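Local coordinates for protein delta-aminolevulinic acid dehydratase (Toxoplasma gondii ME49, PDB 3OBK) that catalyses the condensation of two molecules of 5-aminolevulinic acid to the pyrrole porphobilinogen, an early step of tetrapyrrole biosynthesis, at residues A[185-190]-A[250-255]; A[70-75]-A[112-117]. All coordinates share one frame; numbering follows the deposited sequence.

The two contacts lie in different parts of one TIM barrel, with centres about 31 Å apart and nearest atoms about 15 Å apart. Contact 1 is buried where subunits meet: the loop after strand 179-182 and the outer helix 247-258 face each other across a hydrated magnesium ion, so its chemistry is that of charge, metal and ordered water, and a second subunit supplies further partners. Contact 2 is partly buried between two outer helices, where the first turns of 72-84 and 114-125 meet through a methionine methyl; it is mainly apolar, and no other chain touches its segments. The contacts share no helix or strand, and contact 2 comes earlier in the sequence.

Contact 1. Residues A[185-190]-A[250-255]; sequences MMDGRV and EREAEA. With MG (magnesium ion), chain I.
A hydrated magnesium site at a subunit interface joins loop 185-190 to helix 247-258, consistent with the magnesium that favours the octamer in many porphobilinogen synthases. Glu-252 OE1 binds magnesium at 1.9 Å, while Glu-252 OE2 stands 3.4 Å from the metal, making the coordination monodentate. Five waters complete an octahedral shell, the geometry magnesium prefers. A bend at chi2 (-85°) turns the carboxylate toward the ion.

The loop is held at second-shell distance. Water 1, a magnesium ligand at 2.0 Å, donates to Met-186 O at 2.7 Å and accepts weak bonds from Gly-188 N and Arg-189 NH1, which probably share what the metal leaves of its lone pairs. NH1 also bonds weakly to water 2, at the edge of the guanidinium and in its plane. The long, bent arginine thus reaches the hydration shell while NH1 stays 3.8 Å from the metal. Met-185 CA lies over one guanidinium face, near its border. Met-185 CE comes to 4.3 Å from Glu-252 CD, an apolar cover beside the carboxylate. Asp-187 OD1 and Glu-252 OE2 approach to 4.3 Å, a like-charge pair whose repulsion is probably eased by the magnesium and by Arg-27 of the second subunit, whose NH2 forms a salt bridge with Glu-252 OE2. Asp-187 OD2 accepts from Arg-24 N of that subunit.

Gly-188 sits at the N-cap position of helix 189-199, its positive phi one that glycine adopts easily. Arg-189 is salt-bridged to Asp-184 and hydrogen-bonded to Tyr-210 O. Met-186 packs on helix 158-175, Val-190 on strand 206-213, and helix 247-258 on helix 273-282.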
# COMPACT_ATOMS: atom_id res chain seq x y z
N MET A 185 8.28 -19.07 24.59
CA MET A 185 7.53 -19.39 23.37
C MET A 185 6.32 -20.32 23.59
O MET A 185 5.88 -21.04 22.67
CB MET A 185 8.48 -19.89 22.28
CG MET A 185 9.41 -18.81 21.74
SD MET A 185 8.59 -17.44 20.86
CE MET A 185 8.24 -18.20 19.30
N MET A 186 5.75 -20.27 24.79
CA MET A 186 4.46 -20.90 25.02
C MET A 186 3.44 -20.02 24.37
O MET A 186 3.64 -18.83 24.25
CB MET A 186 4.15 -21.03 26.50
CG MET A 186 5.11 -21.95 27.25
SD MET A 186 5.18 -23.62 26.59
CE MET A 186 6.63 -23.66 25.51
N ASP A 187 2.34 -20.61 23.93
CA ASP A 187 1.27 -19.84 23.37
C ASP A 187 0.53 -19.10 24.45
O ASP A 187 0.22 -19.66 25.48
CB ASP A 187 0.32 -20.76 22.62
CG ASP A 187 0.88 -21.19 21.30
OD1 ASP A 187 1.68 -20.42 20.74
OD2 ASP A 187 0.55 -22.30 20.84
N GLY A 188 0.28 -17.82 24.21
CA GLY A 188 -0.60 -17.06 25.10
C GLY A 188 0.01 -16.59 26.39
O GLY A 188 -0.69 -16.00 27.20
N ARG A 189 1.30 -16.79 26.61
CA ARG A 189 1.87 -16.40 27.90
C ARG A 189 1.85 -14.89 28.15
O ARG A 189 1.71 -14.47 29.30
CB ARG A 189 3.29 -17.00 28.12
CG ARG A 189 4.49 -16.21 27.65
CD ARG A 189 4.69 -16.23 26.14
NE ARG A 189 6.12 -16.23 25.82
CZ ARG A 189 6.64 -15.94 24.63
NH1 ARG A 189 5.86 -15.60 23.62
NH2 ARG A 189 7.96 -15.95 24.46
N VAL A 190 1.96 -14.07 27.09
CA VAL A 190 2.06 -12.62 27.32
C VAL A 190 0.81 -12.14 28.04
O VAL A 190 0.89 -11.50 29.07
CB VAL A 190 2.29 -11.78 26.04
CG1 VAL A 190 2.22 -10.31 26.40
CG2 VAL A 190 3.67 -12.11 25.37
N GLU A 250 5.03 -12.67 11.78
CA GLU A 250 3.97 -11.68 11.85
C GLU A 250 2.77 -12.19 12.64
O GLU A 250 2.10 -11.45 13.36
CB GLU A 250 3.53 -11.29 10.43
CG GLU A 250 4.70 -10.73 9.59
CD GLU A 250 4.30 -10.43 8.13
OE1 GLU A 250 5.00 -10.96 7.21
OE2 GLU A 250 3.29 -9.68 7.93
N ARG A 251 2.49 -13.47 12.52
CA ARG A 251 1.47 -14.06 13.34
C ARG A 251 1.86 -13.85 14.83
O ARG A 251 1.08 -13.38 15.63
CB ARG A 251 1.33 -15.53 13.00
CG ARG A 251 0.01 -16.12 13.32
CD ARG A 251 -0.02 -17.64 13.11
NE ARG A 251 -1.14 -18.18 13.88
CZ ARG A 251 -1.39 -19.47 14.06
NH1 ARG A 251 -0.61 -20.38 13.51
NH2 ARG A 251 -2.45 -19.85 14.79
N GLU A 252 3.11 -14.15 15.17
CA GLU A 252 3.52 -14.04 16.57
C GLU A 252 3.54 -12.58 17.03
O GLU A 252 3.06 -12.26 18.13
CB GLU A 252 4.86 -14.73 16.79
CG GLU A 252 4.78 -16.29 16.65
CD GLU A 252 4.35 -17.00 17.94
OE1 GLU A 252 4.33 -16.36 19.02
OE2 GLU A 252 4.04 -18.21 17.91
N ALA A 253 4.09 -11.69 16.20
CA ALA A 253 4.26 -10.32 16.61
C ALA A 253 2.89 -9.67 16.81
O ALA A 253 2.64 -9.06 17.83
CB ALA A 253 5.13 -9.57 15.62
N GLU A 254 1.96 -9.85 15.88
CA GLU A 254 0.63 -9.22 16.01
C GLU A 254 -0.08 -9.69 17.28
O GLU A 254 -0.74 -8.91 17.97
CB GLU A 254 -0.26 -9.49 14.77
N ALA A 255 0.06 -10.97 17.61
CA ALA A 255 -0.59 -11.50 18.80
C ALA A 255 0.01 -10.98 20.13
O ALA A 255 -0.71 -10.78 21.09
CB ALA A 255 -0.59 -13.05 18.77
MG MG I . 3.55 -16.35 20.73
O HOH W 1 3.15 -16.67 22.68
O HOH W 2 5.31 -14.79 21.00
O HOH W 3 5.07 -17.72 21.13
O HOH W 4 2.57 -18.25 20.22
O HOH W 5 2.37 -14.55 20.62

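Contact 2. Residues A[70-75]-A[112-117]; sequences LSMEDL and DGLLPR
The terminal methyl of Met-72 carries this contact, meeting Leu-114 and Arg-117 on the first turn of the facing helix. Met-72 CE comes to 3.9 Å from Leu-114 CD1, where the two chains pass in opposing directions and touch at their methyls. The same methyl is 4.0 Å from Arg-117 C and 4.1 Å from Arg-117 CB, and it stands obliquely to the guanidinium. With CG trans to the backbone N (chi1 -172°) and bends at both following bonds, the flexible thioether can bring a small apolar end to a leucine methyl and to the backbone and CB of an arginine. Leu-114 suits its buried place because its branched end can touch Met-72 and also Val-52 on strand 46-53.

Arg-117 is fixed by its own segment. Its chain turns at chi3 (-86°), bringing one guanidinium face over Leu-114 CA. Arg-117 NE donates to Asp-112 O at 2.8 Å in a nearly straight bond; the donor sits above the carbonyl plane, whereas the oxygen lies in the guanidinium plane. A salt bridge from NH1 to Asp-54 adds a second hold. Both helices belong to the outer layer of the TIM barrel: 72-84 lies on the connection from strand 46-53 to the parallel 89-95, and 114-125 on that from 89-95 to 130-135, so the contact joins successive beta-alpha-beta units.

Farther out, the two helix starts differ. Ser-71 OG caps helix 72-84 by accepting from Asp-74 N at 3.0 Å, probably helping to fix the first turn on which Met-72 sits, whereas Gly-113 takes the N-cap position of 114-125 without a side chain; its carbonyl accepts from Arg-117 N. Met-72 continues onto Ala-118 and Ala-121, small residues that probably leave room for the methionine chain, while Leu-75 packs on Ala-118 and Leu-122.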
# COMPACT_ATOMS: atom_id res chain seq x y z
N LEU A 70 29.21 -14.96 37.21
CA LEU A 70 29.60 -14.00 38.23
C LEU A 70 29.06 -14.35 39.62
O LEU A 70 27.92 -14.77 39.79
CB LEU A 70 29.17 -12.59 37.84
CG LEU A 70 29.77 -12.06 36.54
CD1 LEU A 70 28.99 -10.87 36.01
CD2 LEU A 70 31.24 -11.72 36.67
N SER A 71 29.90 -14.16 40.62
CA SER A 71 29.45 -14.14 41.99
C SER A 71 28.57 -12.92 42.21
O SER A 71 28.67 -11.93 41.50
CB SER A 71 30.65 -14.04 42.93
OG SER A 71 31.18 -12.72 42.96
N MET A 72 27.76 -12.97 43.24
CA MET A 72 26.95 -11.82 43.57
C MET A 72 27.80 -10.55 43.70
O MET A 72 27.47 -9.53 43.16
CB MET A 72 26.16 -12.05 44.85
CG MET A 72 25.16 -10.95 45.11
SD MET A 72 23.76 -11.15 44.02
CE MET A 72 22.95 -12.50 44.91
N GLU A 73 28.90 -10.63 44.42
CA GLU A 73 29.74 -9.45 44.63
C GLU A 73 30.25 -8.91 43.27
O GLU A 73 30.20 -7.72 43.02
CB GLU A 73 30.90 -9.83 45.55
CG GLU A 73 31.68 -8.68 46.03
CD GLU A 73 33.22 -8.92 46.00
OE1 GLU A 73 33.79 -9.49 46.99
OE2 GLU A 73 33.83 -8.51 44.96
N ASP A 74 30.72 -9.80 42.41
CA ASP A 74 31.26 -9.41 41.11
C ASP A 74 30.17 -8.93 40.16
O ASP A 74 30.44 -8.08 39.29
CB ASP A 74 32.06 -10.56 40.47
CG ASP A 74 33.50 -10.68 41.03
OD1 ASP A 74 33.93 -9.79 41.78
OD2 ASP A 74 34.19 -11.68 40.70
N LEU A 75 28.94 -9.45 40.32
CA LEU A 75 27.77 -8.91 39.60
C LEU A 75 27.62 -7.42 39.85
O LEU A 75 27.52 -6.65 38.92
CB LEU A 75 26.48 -9.63 40.00
CG LEU A 75 25.19 -9.18 39.32
CD1 LEU A 75 25.21 -9.35 37.76
CD2 LEU A 75 24.01 -9.91 39.93
N ASP A 112 13.31 -16.41 47.62
CA ASP A 112 14.63 -16.35 48.22
C ASP A 112 15.69 -17.00 47.35
O ASP A 112 16.79 -17.24 47.80
CB ASP A 112 14.61 -17.07 49.57
CG ASP A 112 13.62 -16.44 50.54
OD1 ASP A 112 13.57 -15.18 50.62
OD2 ASP A 112 12.90 -17.22 51.23
N GLY A 113 15.34 -17.25 46.09
CA GLY A 113 16.27 -17.86 45.13
C GLY A 113 17.27 -16.86 44.60
O GLY A 113 17.15 -15.65 44.83
N LEU A 114 18.25 -17.36 43.85
CA LEU A 114 19.38 -16.54 43.41
C LEU A 114 18.92 -15.32 42.61
O LEU A 114 19.31 -14.20 42.91
CB LEU A 114 20.40 -17.35 42.62
CG LEU A 114 21.59 -16.57 42.03
CD1 LEU A 114 22.49 -15.93 43.08
CD2 LEU A 114 22.37 -17.49 41.15
N LEU A 115 18.09 -15.51 41.60
CA LEU A 115 17.73 -14.36 40.77
C LEU A 115 17.03 -13.27 41.57
O LEU A 115 17.46 -12.11 41.52
CB LEU A 115 16.93 -14.76 39.52
CG LEU A 115 16.89 -13.73 38.40
CD1 LEU A 115 18.30 -13.27 38.03
CD2 LEU A 115 16.15 -14.35 37.20
N PRO A 116 15.97 -13.60 42.32
CA PRO A 116 15.37 -12.51 43.12
C PRO A 116 16.34 -11.81 44.06
O PRO A 116 16.25 -10.62 44.24
CB PRO A 116 14.29 -13.24 43.95
CG PRO A 116 13.89 -14.33 43.11
CD PRO A 116 15.15 -14.82 42.41
N ARG A 117 17.28 -12.54 44.64
CA ARG A 117 18.27 -11.90 45.51
C ARG A 117 19.22 -11.01 44.70
O ARG A 117 19.66 -9.97 45.18
CB ARG A 117 19.07 -12.95 46.30
CG ARG A 117 18.31 -13.61 47.41
CD ARG A 117 19.20 -14.57 48.22
NE ARG A 117 19.28 -15.91 47.63
CZ ARG A 117 20.37 -16.52 47.14
NH1 ARG A 117 20.23 -17.75 46.67
NH2 ARG A 117 21.58 -15.94 47.13